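Side-chain contacts in dihydrodipicolinate synthase (Agrobacterium tumefaciens, PDB 3B4U), which probably catalyses the condensation of pyruvate with aspartate semialdehyde, the first step of the diaminopimelate route to lysine: residues B[60-65]-B[92-97]; B[214-219]-B[283-288]; B[168-173]-B[179-184]; B[109-114]-B[144-149]; B[13-18]-B[249-254]. One frame throughout, in Å; residues are numbered along the deposited sequence. Where two conformers were deposited one is given.

Contact 1: B[60-65]-B[92-97]; sequences AILSSF and AEALNA
Leu62 packed against Ala94 and Ala97 is a small, purely apolar contact between two helices, 57-67 and 84-96, that lie side by side on the outside of the barrel. A single branch does the touching. Leu62 CD2 comes within 4.1 Å of Ala94 CA, so the methyl lies against the backbone of the second helix as much as against its side chain. It meets Ala94 CB at 4.3 Å and Ala97 CB, one turn further along, also at 4.3 Å, so that it sits over the shallow dip between the two alanine methyls.

With CG anti to the backbone N (chi1 -177°), Leu62 extends toward the second helix. With only methyls on the far side, the backbones can come fairly close: Leu62 CA and Ala94 CA are 8.0 Å apart. No hydrogen bond crosses between the two segments. A polar tie lies nearby, between Glu93 OE1 and Gln59 NE2 of helix 57-67, so the two helices are also linked at the protein surface.

Behind the leucine lies the sheet. Leu62 also touches Ile75, and Ala94 rests on Thr77 and Ile102, which places the contact over strands 75-79 and 101-104, the first of them the strand leading from one helix to the other. Neighbouring helices that pack on each other and on the strand between them are the repeating theme of the TIM barrel, the (beta/alpha)8 fold of this family.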
# COMPACT_ATOMS: atom_id res chain seq x y z
N ALA B 60 -13.56 14.89 -2.80
CA ALA B 60 -13.87 16.02 -3.66
C ALA B 60 -14.28 15.54 -5.05
O ALA B 60 -15.22 16.04 -5.63
CB ALA B 60 -12.68 16.96 -3.72
N ILE B 61 -13.55 14.57 -5.60
CA ILE B 61 -13.83 14.06 -6.93
C ILE B 61 -15.20 13.39 -6.98
O ILE B 61 -16.00 13.67 -7.87
CB ILE B 61 -12.71 13.13 -7.38
CG1 ILE B 61 -11.41 13.92 -7.62
CG2 ILE B 61 -13.11 12.38 -8.66
CD1 ILE B 61 -10.16 13.06 -7.65
N LEU B 62 -15.48 12.51 -6.03
CA LEU B 62 -16.77 11.82 -6.03
C LEU B 62 -17.92 12.83 -5.92
O LEU B 62 -18.93 12.73 -6.63
CB LEU B 62 -16.83 10.77 -4.92
CG LEU B 62 -18.11 9.94 -4.87
CD1 LEU B 62 -18.36 9.19 -6.17
CD2 LEU B 62 -18.07 9.01 -3.68
N SER B 63 -17.79 13.78 -5.00
CA SER B 63 -18.81 14.80 -4.83
C SER B 63 -19.00 15.58 -6.13
O SER B 63 -20.13 15.89 -6.52
CB SER B 63 -18.39 15.72 -3.69
OG SER B 63 -19.34 16.74 -3.49
N SER B 64 -17.92 15.95 -6.80
CA SER B 64 -18.02 16.68 -8.05
C SER B 64 -18.67 15.86 -9.16
O SER B 64 -19.47 16.40 -9.94
CB SER B 64 -16.65 17.16 -8.50
OG SER B 64 -16.11 18.13 -7.62
N PHE B 65 -18.36 14.57 -9.23
CA PHE B 65 -19.02 13.71 -10.22
C PHE B 65 -20.52 13.71 -10.01
O PHE B 65 -21.30 13.80 -10.98
CB PHE B 65 -18.51 12.26 -10.09
CG PHE B 65 -17.42 11.89 -11.07
CD1 PHE B 65 -16.15 12.43 -10.97
CD2 PHE B 65 -17.69 11.00 -12.12
CE1 PHE B 65 -15.19 12.10 -11.92
CE2 PHE B 65 -16.73 10.69 -13.06
CZ PHE B 65 -15.47 11.24 -12.96
N ALA B 92 -17.80 2.75 2.85
CA ALA B 92 -19.08 3.26 3.37
C ALA B 92 -19.46 4.59 2.73
O ALA B 92 -20.63 4.81 2.40
CB ALA B 92 -19.02 3.37 4.89
N GLU B 93 -18.51 5.47 2.54
CA GLU B 93 -18.81 6.77 1.95
C GLU B 93 -19.35 6.62 0.53
O GLU B 93 -20.32 7.20 0.19
CB GLU B 93 -17.56 7.63 1.88
CG GLU B 93 -17.11 8.17 3.19
CD GLU B 93 -15.74 8.80 3.09
OE1 GLU B 93 -15.49 9.38 2.04
OE2 GLU B 93 -14.99 8.72 4.05
N ALA B 94 -18.71 5.78 -0.28
CA ALA B 94 -19.15 5.57 -1.65
C ALA B 94 -20.49 4.87 -1.70
O ALA B 94 -21.38 5.24 -2.48
CB ALA B 94 -18.08 4.84 -2.46
N LEU B 95 -20.68 3.85 -0.86
CA LEU B 95 -21.95 3.13 -0.85
C LEU B 95 -23.09 4.03 -0.39
O LEU B 95 -24.17 3.97 -0.96
CB LEU B 95 -21.86 1.90 0.05
CG LEU B 95 -20.97 0.76 -0.46
CD1 LEU B 95 -20.87 -0.33 0.59
CD2 LEU B 95 -21.44 0.21 -1.82
N ASN B 96 -22.84 4.89 0.59
CA ASN B 96 -23.86 5.82 1.08
C ASN B 96 -24.23 6.82 0.01
O ASN B 96 -25.38 7.28 -0.07
CB ASN B 96 -23.35 6.56 2.32
CG ASN B 96 -24.30 7.67 2.77
OD1 ASN B 96 -24.00 8.85 2.64
ND2 ASN B 96 -25.44 7.27 3.27
N ALA B 97 -23.28 7.20 -0.83
CA ALA B 97 -23.51 8.09 -1.96
C ALA B 97 -24.25 7.42 -3.11
O ALA B 97 -24.67 8.09 -4.05
CB ALA B 97 -22.20 8.66 -2.46

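Contact 2: B[214-219]-B[283-288]; sequences ANFLTQ and GAFDAL
Phe285, on the last helix of the chain, reaches Phe216 and Leu217 in the turn between the eighth strand of the TIM barrel and helix 218-225. The contact thus joins the barrel to the C-terminal helices that follow it in this family. It is buried and apolar.

One edge of the Phe285 ring does most of the work. Its CE1 atom lies 3.8 Å from Leu217 CD1, and Leu217 CG and CD2 are each 3.9 Å from that same carbon, so the isobutyl group wraps round a single corner of the ring, with CG in the ring plane. Phe216 meets the same corner from another direction, Phe216 CD1 standing 3.9 Å from Phe285 CE1. That carbon lies near the plane of the Phe216 ring, at its edge. The Phe285 ring is directed toward the turn with CG anti to the backbone N (chi1 175°).

Leu253 of helix 246-258 fills in beside both phenylalanines, and Leu237 of helix 232-240 packs on Phe216 and Leu217. The turn carrying these two residues is itself closed by a short hydrogen bond, Thr218 OG1 to Ala214 O at 2.7 Å, the hydroxyl tilted 19° from the carbonyl plane.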
# COMPACT_ATOMS: atom_id res chain seq x y z
N ALA B 214 -10.67 0.32 -22.46
CA ALA B 214 -11.95 0.96 -22.70
C ALA B 214 -11.92 2.48 -22.51
O ALA B 214 -12.87 3.14 -22.89
CB ALA B 214 -13.05 0.35 -21.80
N ASN B 215 -10.83 3.04 -21.98
CA ASN B 215 -10.68 4.50 -21.98
C ASN B 215 -10.50 5.07 -23.39
O ASN B 215 -10.75 6.25 -23.58
CB ASN B 215 -9.46 4.92 -21.16
CG ASN B 215 -9.68 4.84 -19.67
OD1 ASN B 215 -10.32 5.74 -19.10
ND2 ASN B 215 -9.15 3.82 -19.05
N PHE B 216 -10.10 4.25 -24.36
CA PHE B 216 -9.80 4.76 -25.70
C PHE B 216 -10.28 3.88 -26.83
O PHE B 216 -10.20 4.34 -27.96
CB PHE B 216 -8.31 5.14 -25.84
CG PHE B 216 -7.39 3.98 -25.67
CD1 PHE B 216 -7.06 3.18 -26.76
CD2 PHE B 216 -6.84 3.67 -24.46
CE1 PHE B 216 -6.24 2.09 -26.63
CE2 PHE B 216 -6.02 2.57 -24.32
CZ PHE B 216 -5.72 1.78 -25.42
N LEU B 217 -10.79 2.68 -26.56
CA LEU B 217 -11.39 1.79 -27.57
C LEU B 217 -12.68 1.23 -26.96
O LEU B 217 -12.85 0.01 -26.79
CB LEU B 217 -10.44 0.69 -28.02
CG LEU B 217 -9.31 1.12 -28.96
CD1 LEU B 217 -8.24 0.00 -29.02
CD2 LEU B 217 -9.84 1.45 -30.35
N THR B 218 -13.57 2.11 -26.55
CA THR B 218 -14.73 1.68 -25.77
C THR B 218 -15.62 0.68 -26.50
O THR B 218 -15.95 -0.37 -25.94
CB THR B 218 -15.56 2.88 -25.32
OG1 THR B 218 -14.72 3.85 -24.67
CG2 THR B 218 -16.63 2.40 -24.36
N GLN B 219 -16.01 1.01 -27.73
CA GLN B 219 -16.88 0.11 -28.47
C GLN B 219 -16.24 -1.25 -28.71
O GLN B 219 -16.91 -2.28 -28.62
CB GLN B 219 -17.29 0.74 -29.80
CG GLN B 219 -18.47 1.66 -29.67
CD GLN B 219 -19.74 0.87 -29.44
OE1 GLN B 219 -20.12 0.03 -30.27
NE2 GLN B 219 -20.43 1.14 -28.35
N GLY B 283 2.18 4.39 -32.97
CA GLY B 283 2.38 3.60 -34.18
C GLY B 283 1.78 2.21 -34.05
O GLY B 283 1.17 1.70 -35.00
N ALA B 284 1.99 1.58 -32.89
CA ALA B 284 1.42 0.25 -32.63
C ALA B 284 -0.11 0.30 -32.70
O ALA B 284 -0.76 -0.59 -33.28
CB ALA B 284 1.86 -0.24 -31.33
N PHE B 285 -0.70 1.33 -32.09
CA PHE B 285 -2.12 1.54 -32.15
C PHE B 285 -2.59 1.75 -33.59
O PHE B 285 -3.55 1.12 -34.02
CB PHE B 285 -2.52 2.71 -31.23
CG PHE B 285 -3.96 3.06 -31.31
CD1 PHE B 285 -4.90 2.48 -30.47
CD2 PHE B 285 -4.40 3.96 -32.24
CE1 PHE B 285 -6.24 2.82 -30.57
CE2 PHE B 285 -5.73 4.29 -32.35
CZ PHE B 285 -6.66 3.72 -31.51
N ASP B 286 -1.93 2.65 -34.30
CA ASP B 286 -2.36 2.99 -35.64
C ASP B 286 -2.31 1.78 -36.57
O ASP B 286 -3.19 1.62 -37.42
CB ASP B 286 -1.49 4.09 -36.23
CG ASP B 286 -1.75 5.44 -35.62
OD1 ASP B 286 -2.74 5.63 -34.87
OD2 ASP B 286 -0.96 6.36 -35.95
N ALA B 287 -1.32 0.92 -36.40
CA ALA B 287 -1.16 -0.27 -37.26
C ALA B 287 -2.33 -1.23 -37.09
O ALA B 287 -2.65 -1.99 -37.99
CB ALA B 287 0.11 -0.97 -36.96
N LEU B 288 -2.95 -1.22 -35.90
CA LEU B 288 -4.06 -2.11 -35.59
C LEU B 288 -5.43 -1.50 -35.82
O LEU B 288 -6.35 -2.21 -36.22
CB LEU B 288 -3.93 -2.59 -34.14
CG LEU B 288 -2.81 -3.61 -33.94
CD1 LEU B 288 -2.42 -3.72 -32.46
CD2 LEU B 288 -3.19 -4.98 -34.50

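Contact 3: B[168-173]-B[179-184]; sequences VKDSSG and ERLLKE
Leu181 meets Val168 and Asp170 in the van der Waals part of this contact between strand 165-170 and helix 175-185, with Val168 and Leu181 as the apolar pair. The leucine runs out from the helix with CG anti to its carbonyl carbon (chi1 -71°), and its CD1 methyl does all the touching. Leu181 CD1 meets Val168 CG1 tip to tip at 4.0 Å. The same methyl crosses the aspartate at a slant, 3.8 Å from Asp170 CB, and comes to 3.5 Å from Asp170 OD2, a van der Waals approach to a carboxylate oxygen.

The polar interactions belong to that carboxylate. Asp170 OD1 accepts from Ser172 N at 3.0 Å, which makes an Asx turn; the N-H comes from above the carboxylate plane, 38° out of it. The hydroxyl of the same serine also reaches Asp170 OD1, at 2.7 Å, but on the syn side and much nearer the plane. Asn140 ND2 is a further donor to OD1, while OD2 is hydrogen-bonded to Thr178 OG1 at the start of the helix. Held through both oxygens, the buried carboxylate has little freedom to rotate.

In the fold, the strand and helix are the first two elements of a beta-alpha-beta unit that continues into strand 189-192. Val154 of helix 151-160 covers both Val168 and Leu181, and strands 136-140 and 189-192 flank strand 165-170 on its two sides.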
# COMPACT_ATOMS: atom_id res chain seq x y z
N VAL B 168 -15.94 -10.55 -8.41
CA VAL B 168 -14.50 -10.61 -8.40
C VAL B 168 -14.00 -9.92 -9.66
O VAL B 168 -14.44 -10.27 -10.75
CB VAL B 168 -13.98 -12.06 -8.41
CG1 VAL B 168 -12.42 -12.08 -8.35
CG2 VAL B 168 -14.53 -12.86 -7.24
N LYS B 169 -13.05 -8.99 -9.52
CA LYS B 169 -12.30 -8.51 -10.68
C LYS B 169 -11.02 -9.31 -10.73
O LYS B 169 -10.11 -9.13 -9.91
CB LYS B 169 -12.02 -7.01 -10.57
CG LYS B 169 -11.17 -6.49 -11.72
CD LYS B 169 -11.81 -6.64 -13.09
CE LYS B 169 -10.93 -6.17 -14.21
NZ LYS B 169 -11.66 -6.31 -15.52
N ASP B 170 -10.97 -10.26 -11.67
CA ASP B 170 -9.86 -11.15 -11.79
C ASP B 170 -8.93 -10.63 -12.86
O ASP B 170 -9.17 -10.83 -14.05
CB ASP B 170 -10.32 -12.57 -12.12
CG ASP B 170 -9.18 -13.53 -12.26
OD1 ASP B 170 -8.05 -13.17 -11.89
OD2 ASP B 170 -9.43 -14.65 -12.75
N SER B 171 -7.87 -9.99 -12.41
CA SER B 171 -6.83 -9.44 -13.27
C SER B 171 -5.57 -10.30 -13.14
O SER B 171 -4.48 -9.82 -13.37
CB SER B 171 -6.57 -7.98 -12.94
OG SER B 171 -7.73 -7.27 -13.27
N SER B 172 -5.71 -11.55 -12.80
CA SER B 172 -4.56 -12.44 -12.68
C SER B 172 -3.91 -12.81 -14.02
O SER B 172 -2.74 -13.18 -14.04
CB SER B 172 -4.93 -13.74 -11.99
OG SER B 172 -5.83 -14.49 -12.74
N GLY B 173 -4.67 -12.80 -15.10
CA GLY B 173 -4.17 -13.35 -16.35
C GLY B 173 -3.86 -14.84 -16.26
O GLY B 173 -3.10 -15.35 -17.06
N GLU B 179 -11.08 -19.82 -14.91
CA GLU B 179 -12.06 -20.83 -15.28
C GLU B 179 -12.72 -21.47 -14.04
O GLU B 179 -13.90 -21.80 -14.09
CB GLU B 179 -11.43 -21.87 -16.22
CG GLU B 179 -10.57 -22.90 -15.61
CD GLU B 179 -10.18 -23.98 -16.60
OE1 GLU B 179 -10.95 -24.20 -17.54
OE2 GLU B 179 -9.12 -24.57 -16.43
N ARG B 180 -11.96 -21.66 -12.96
CA ARG B 180 -12.49 -22.13 -11.67
C ARG B 180 -13.39 -21.10 -11.02
O ARG B 180 -14.40 -21.46 -10.44
CB ARG B 180 -11.35 -22.46 -10.71
CG ARG B 180 -10.59 -23.68 -11.13
CD ARG B 180 -9.41 -23.92 -10.24
NE ARG B 180 -9.85 -24.34 -8.92
CZ ARG B 180 -9.47 -23.80 -7.77
NH1 ARG B 180 -8.61 -22.79 -7.73
NH2 ARG B 180 -9.97 -24.28 -6.63
N LEU B 181 -13.01 -19.81 -11.12
CA LEU B 181 -13.92 -18.77 -10.63
C LEU B 181 -15.25 -18.88 -11.33
O LEU B 181 -16.29 -18.70 -10.71
CB LEU B 181 -13.37 -17.34 -10.82
CG LEU B 181 -12.21 -16.91 -9.93
CD1 LEU B 181 -11.86 -15.49 -10.34
CD2 LEU B 181 -12.55 -16.99 -8.45
N LEU B 182 -15.25 -19.12 -12.63
CA LEU B 182 -16.50 -19.22 -13.35
C LEU B 182 -17.30 -20.46 -12.95
O LEU B 182 -18.51 -20.37 -12.73
CB LEU B 182 -16.25 -19.15 -14.86
CG LEU B 182 -15.72 -17.78 -15.34
CD1 LEU B 182 -15.13 -17.90 -16.74
CD2 LEU B 182 -16.82 -16.69 -15.27
N LYS B 183 -16.64 -21.61 -12.82
CA LYS B 183 -17.35 -22.85 -12.42
C LYS B 183 -17.91 -22.84 -11.02
O LYS B 183 -19.00 -23.34 -10.76
CB LYS B 183 -16.41 -24.04 -12.56
CG LYS B 183 -16.07 -24.38 -13.98
CD LYS B 183 -14.98 -25.46 -14.01
CE LYS B 183 -14.60 -25.88 -15.40
NZ LYS B 183 -13.55 -26.95 -15.35
N GLU B 184 -17.09 -22.34 -10.09
CA GLU B 184 -17.43 -22.37 -8.69
C GLU B 184 -18.22 -21.16 -8.27
O GLU B 184 -19.04 -21.28 -7.37
CB GLU B 184 -16.18 -22.49 -7.82
CG GLU B 184 -15.37 -23.70 -8.07
CD GLU B 184 -16.06 -24.98 -7.72
OE1 GLU B 184 -16.90 -25.04 -6.79
OE2 GLU B 184 -15.76 -25.95 -8.44

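Contact 4: B[109-114]-B[144-149]; sequences YFKNVS and VTMVTL
Val113 and Val147 form the apolar end of this contact: Val113 CG2 and Val147 CG1 stand 4.1 Å apart, and both side chains also rest on Leu118 of helix 115-129. Val147 CG1, anti to the backbone N (chi1 -179°), makes the closer approach, with CG2 little farther off. Its own backbone is fixed by an ST turn, Val147 N donating to Thr145 OG1 at 3.1 Å.

Toward Met146, exposed and modelled in two conformers, the contact is less well defined and gives way to water. The methionine leaves the short helix 142-145 with positive phi, and its SD lies 4.0 Å from Lys111 CE, an approach doubtful in detail. Both segments lie in connections that follow barrel strands, the second at the end of helix 142-145, on the C-terminal side of the strands, where TIM barrels have their active sites. Here they also meet the second subunit: Lys111 NZ bonds to Val144 O of that subunit, and Met146 packs on Met146 of that subunit.

The wet side is bridged by water. The bent lysine chain folds NZ back to Tyr109 O at 2.8 Å, above the carbonyl plane. Waters 1 and 2 each lie between Lys111 NZ and Thr145 O. Further along, two more waters span the backbones: water 3 takes the N-H of Asn112 and donates to Met146 O at 2.7 Å, and water 4 joins Val113 N to the same carbonyl oxygen at 3.1 Å.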
# COMPACT_ATOMS: atom_id res chain seq x y z
N TYR B 109 0.49 -3.97 1.87
CA TYR B 109 1.77 -3.63 2.49
C TYR B 109 2.49 -4.90 2.94
O TYR B 109 3.53 -5.27 2.39
CB TYR B 109 1.54 -2.62 3.62
CG TYR B 109 2.83 -2.09 4.22
CD1 TYR B 109 3.51 -1.00 3.69
CD2 TYR B 109 3.40 -2.70 5.32
CE1 TYR B 109 4.68 -0.53 4.27
CE2 TYR B 109 4.59 -2.24 5.89
CZ TYR B 109 5.21 -1.17 5.36
OH TYR B 109 6.40 -0.69 5.92
N PHE B 110 1.93 -5.63 3.90
CA PHE B 110 2.47 -6.92 4.29
C PHE B 110 2.40 -7.88 3.12
O PHE B 110 1.44 -7.90 2.36
CB PHE B 110 1.74 -7.50 5.51
CG PHE B 110 2.06 -6.80 6.83
CD1 PHE B 110 3.36 -6.57 7.22
CD2 PHE B 110 1.04 -6.42 7.69
CE1 PHE B 110 3.62 -5.96 8.45
CE2 PHE B 110 1.32 -5.83 8.91
CZ PHE B 110 2.60 -5.61 9.29
N LYS B 111 3.44 -8.69 3.00
CA LYS B 111 3.60 -9.66 1.93
C LYS B 111 3.40 -11.09 2.42
O LYS B 111 3.48 -11.37 3.60
CB LYS B 111 5.02 -9.53 1.36
CG LYS B 111 5.31 -8.15 0.75
CD LYS B 111 4.61 -7.98 -0.57
CE LYS B 111 4.71 -6.55 -1.15
NZ LYS B 111 3.93 -5.53 -0.37
N ASN B 112 3.12 -11.97 1.48
CA ASN B 112 3.00 -13.41 1.79
C ASN B 112 1.96 -13.67 2.85
O ASN B 112 2.17 -14.47 3.76
CB ASN B 112 4.35 -13.99 2.22
CG ASN B 112 5.36 -13.87 1.16
OD1 ASN B 112 5.21 -14.43 0.06
ND2 ASN B 112 6.37 -13.03 1.40
N VAL B 113 0.81 -13.03 2.72
CA VAL B 113 -0.24 -13.20 3.69
C VAL B 113 -1.12 -14.40 3.34
O VAL B 113 -1.24 -14.80 2.21
CB VAL B 113 -1.07 -11.92 3.86
CG1 VAL B 113 -0.19 -10.77 4.38
CG2 VAL B 113 -1.80 -11.53 2.57
N SER B 114 -1.71 -14.97 4.37
CA SER B 114 -2.49 -16.20 4.25
C SER B 114 -3.94 -15.94 3.86
O SER B 114 -4.49 -14.87 4.11
CB SER B 114 -2.46 -16.99 5.55
OG SER B 114 -3.17 -16.34 6.56
N VAL B 144 0.30 -6.57 -9.10
CA VAL B 144 0.45 -5.25 -8.50
C VAL B 144 0.47 -5.39 -6.97
O VAL B 144 1.40 -4.91 -6.31
CB VAL B 144 -0.66 -4.31 -8.96
CG1 VAL B 144 -0.53 -2.96 -8.25
CG2 VAL B 144 -0.62 -4.11 -10.48
N THR B 145 -0.52 -6.07 -6.37
CA THR B 145 -0.60 -6.11 -4.92
C THR B 145 0.30 -7.18 -4.29
O THR B 145 0.55 -7.14 -3.10
CB THR B 145 -2.03 -6.38 -4.46
OG1 THR B 145 -2.40 -7.65 -5.00
CG2 THR B 145 -3.00 -5.30 -4.87
N MET B 146 0.69 -8.20 -5.08
CA MET B 146 1.34 -9.41 -4.60
C MET B 146 0.47 -10.15 -3.58
O MET B 146 0.98 -10.85 -2.73
CB MET B 146 2.76 -9.13 -4.11
CG MET B 146 3.67 -8.61 -5.22
SD MET B 146 5.43 -8.24 -4.69
CE MET B 146 6.20 -8.01 -6.31
N VAL B 147 -0.85 -10.00 -3.74
CA VAL B 147 -1.83 -10.73 -2.93
C VAL B 147 -2.82 -11.38 -3.88
O VAL B 147 -3.58 -10.74 -4.58
CB VAL B 147 -2.53 -9.81 -1.92
CG1 VAL B 147 -3.50 -10.65 -1.10
CG2 VAL B 147 -1.51 -9.09 -1.03
N THR B 148 -2.75 -12.68 -3.97
CA THR B 148 -3.72 -13.44 -4.73
C THR B 148 -4.94 -13.72 -3.88
O THR B 148 -4.83 -14.04 -2.73
CB THR B 148 -3.08 -14.76 -5.17
OG1 THR B 148 -1.98 -14.46 -6.06
CG2 THR B 148 -4.08 -15.65 -5.89
N LEU B 149 -6.11 -13.61 -4.50
CA LEU B 149 -7.36 -14.05 -3.89
C LEU B 149 -7.71 -15.40 -4.49
O LEU B 149 -8.18 -15.51 -5.61
CB LEU B 149 -8.46 -13.02 -4.12
CG LEU B 149 -8.15 -11.57 -3.74
CD1 LEU B 149 -9.35 -10.67 -4.03
CD2 LEU B 149 -7.69 -11.47 -2.30
O HOH W 1 1.35 -6.97 -0.28
O HOH W 2 1.96 -4.77 -2.65
O HOH W 3 3.22 -11.43 -1.25
O HOH W 4 0.22 -12.46 -0.21

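Contact 5: B[13-18]-B[249-254]; sequences TPFKTD and AVKVLV
Lys251 is extended at chi2 and chi4 but twisted at chi3 (109°), away from any staggered value, and the bend at chi3 helps bring its ammonium group to Thr13 O and beside the Phe15 ring. Phe15 leans in from the other segment with CG anti to its carbonyl carbon, and the two side chains cross at about a right angle.

The main bond is short: Lys251 NZ donates to Thr13 O at 2.7 Å, nearly in line with the carbonyl (C=O...N angle 157°) and tilted 22° from its plane. Lys251 CE follows to 3.2 Å from the same oxygen. That oxygen also sits over one face of the Phe15 ring, 3.4 Å above its plane and toward the rim, with the ammonium beside it. The ammonium meets the ring obliquely, with Lys251 NZ 3.5 Å from Phe15 CE2. Water 5 accepts from Phe15 N at 2.9 Å and has only a weak link to the lysine.

Two further acceptors hold the ammonium: Glu49 OE2, in a salt bridge, and the backbone oxygen of Asp265. The lysine thus ties helix 246-258, in the C-terminal helical part, to the loop after the first barrel strand. A buried amine placed among a carboxylate and two carbonyl oxygens has a hydrogen-bonding acceptor for each of three protons, a setting that would favour its charged form.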
# COMPACT_ATOMS: atom_id res chain seq x y z
N THR B 13 -7.23 9.26 -14.67
CA THR B 13 -7.35 10.47 -13.87
C THR B 13 -6.44 11.51 -14.49
O THR B 13 -5.23 11.30 -14.53
CB THR B 13 -6.94 10.22 -12.42
OG1 THR B 13 -7.76 9.19 -11.85
CG2 THR B 13 -7.08 11.48 -11.58
N PRO B 14 -6.98 12.65 -14.97
CA PRO B 14 -6.16 13.68 -15.58
C PRO B 14 -5.63 14.65 -14.55
O PRO B 14 -6.37 15.07 -13.67
CB PRO B 14 -7.13 14.37 -16.55
CG PRO B 14 -8.48 14.27 -15.86
CD PRO B 14 -8.41 12.98 -15.03
N PHE B 15 -4.37 15.03 -14.70
CA PHE B 15 -3.71 16.00 -13.82
C PHE B 15 -3.30 17.25 -14.58
O PHE B 15 -2.79 17.17 -15.69
CB PHE B 15 -2.47 15.40 -13.16
CG PHE B 15 -2.76 14.12 -12.46
CD1 PHE B 15 -3.49 14.11 -11.27
CD2 PHE B 15 -2.32 12.91 -12.98
CE1 PHE B 15 -3.79 12.90 -10.62
CE2 PHE B 15 -2.61 11.73 -12.33
CZ PHE B 15 -3.35 11.73 -11.16
N LYS B 16 -3.50 18.40 -13.95
CA LYS B 16 -2.97 19.68 -14.47
C LYS B 16 -1.48 19.76 -14.28
O LYS B 16 -0.90 18.95 -13.60
CB LYS B 16 -3.62 20.82 -13.71
CG LYS B 16 -5.11 20.86 -13.85
CD LYS B 16 -5.69 22.12 -13.21
CE LYS B 16 -7.18 22.04 -13.16
NZ LYS B 16 -7.74 22.11 -14.54
N THR B 17 -0.85 20.76 -14.91
CA THR B 17 0.60 20.93 -14.81
C THR B 17 1.05 21.08 -13.38
O THR B 17 2.11 20.57 -13.02
CB THR B 17 1.10 22.14 -15.63
OG1 THR B 17 0.66 21.98 -16.98
CG2 THR B 17 2.64 22.24 -15.58
N ASP B 18 0.23 21.75 -12.57
CA ASP B 18 0.51 21.88 -11.14
C ASP B 18 0.28 20.61 -10.29
O ASP B 18 0.51 20.63 -9.08
CB ASP B 18 -0.23 23.07 -10.53
CG ASP B 18 -1.71 22.84 -10.30
OD1 ASP B 18 -2.26 21.76 -10.63
OD2 ASP B 18 -2.36 23.74 -9.74
N ALA B 249 1.04 4.32 -20.57
CA ALA B 249 0.77 4.02 -21.98
C ALA B 249 -0.71 4.13 -22.34
O ALA B 249 -1.06 4.63 -23.39
CB ALA B 249 1.33 2.66 -22.37
N VAL B 250 -1.59 3.68 -21.45
CA VAL B 250 -3.00 3.88 -21.67
C VAL B 250 -3.33 5.36 -21.81
O VAL B 250 -4.07 5.78 -22.71
CB VAL B 250 -3.81 3.25 -20.50
CG1 VAL B 250 -5.25 3.73 -20.51
CG2 VAL B 250 -3.80 1.74 -20.59
N LYS B 251 -2.75 6.17 -20.93
CA LYS B 251 -2.99 7.62 -21.01
C LYS B 251 -2.50 8.24 -22.32
O LYS B 251 -3.16 9.10 -22.89
CB LYS B 251 -2.40 8.30 -19.78
CG LYS B 251 -3.17 8.00 -18.49
CD LYS B 251 -2.54 8.70 -17.26
CE LYS B 251 -3.42 9.82 -16.78
NZ LYS B 251 -2.84 10.48 -15.58
N VAL B 252 -1.36 7.76 -22.82
CA VAL B 252 -0.87 8.20 -24.13
C VAL B 252 -1.93 7.95 -25.20
O VAL B 252 -2.17 8.78 -26.05
CB VAL B 252 0.46 7.47 -24.49
CG1 VAL B 252 0.79 7.60 -25.97
CG2 VAL B 252 1.63 7.94 -23.66
N LEU B 253 -2.60 6.80 -25.15
CA LEU B 253 -3.60 6.48 -26.15
C LEU B 253 -4.92 7.20 -25.94
O LEU B 253 -5.61 7.49 -26.91
CB LEU B 253 -3.75 4.96 -26.29
CG LEU B 253 -2.50 4.33 -26.94
CD1 LEU B 253 -2.65 2.82 -27.02
CD2 LEU B 253 -2.26 4.87 -28.37
N VAL B 254 -5.27 7.57 -24.71
CA VAL B 254 -6.38 8.49 -24.51
C VAL B 254 -6.06 9.82 -25.21
O VAL B 254 -6.88 10.33 -25.96
CB VAL B 254 -6.72 8.73 -23.02
CG1 VAL B 254 -7.85 9.73 -22.92
CG2 VAL B 254 -7.09 7.40 -22.38
O HOH W 5 -3.06 13.64 -16.87

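In the fold
Contacts 2, 3 and 5 are buried, while contacts 1 and 4 are only partly so. Contacts 1 and 3 both belong to the barrel wall, one between neighbouring helices and the other between a strand and the helix after it, on opposite sides of the chain's centre. Contacts 2 and 5 share the junction with the C-terminal helices and touch directly, Leu253 of helix 246-258 packing on Phe216 and Phe285. Chemistry changes with place: contacts 1 and 2 are wholly apolar, contact 3 sets a methyl beside a tethered carboxylate, contact 5 turns on a buried lysine, and contact 4, next to the second subunit, relies largely on water.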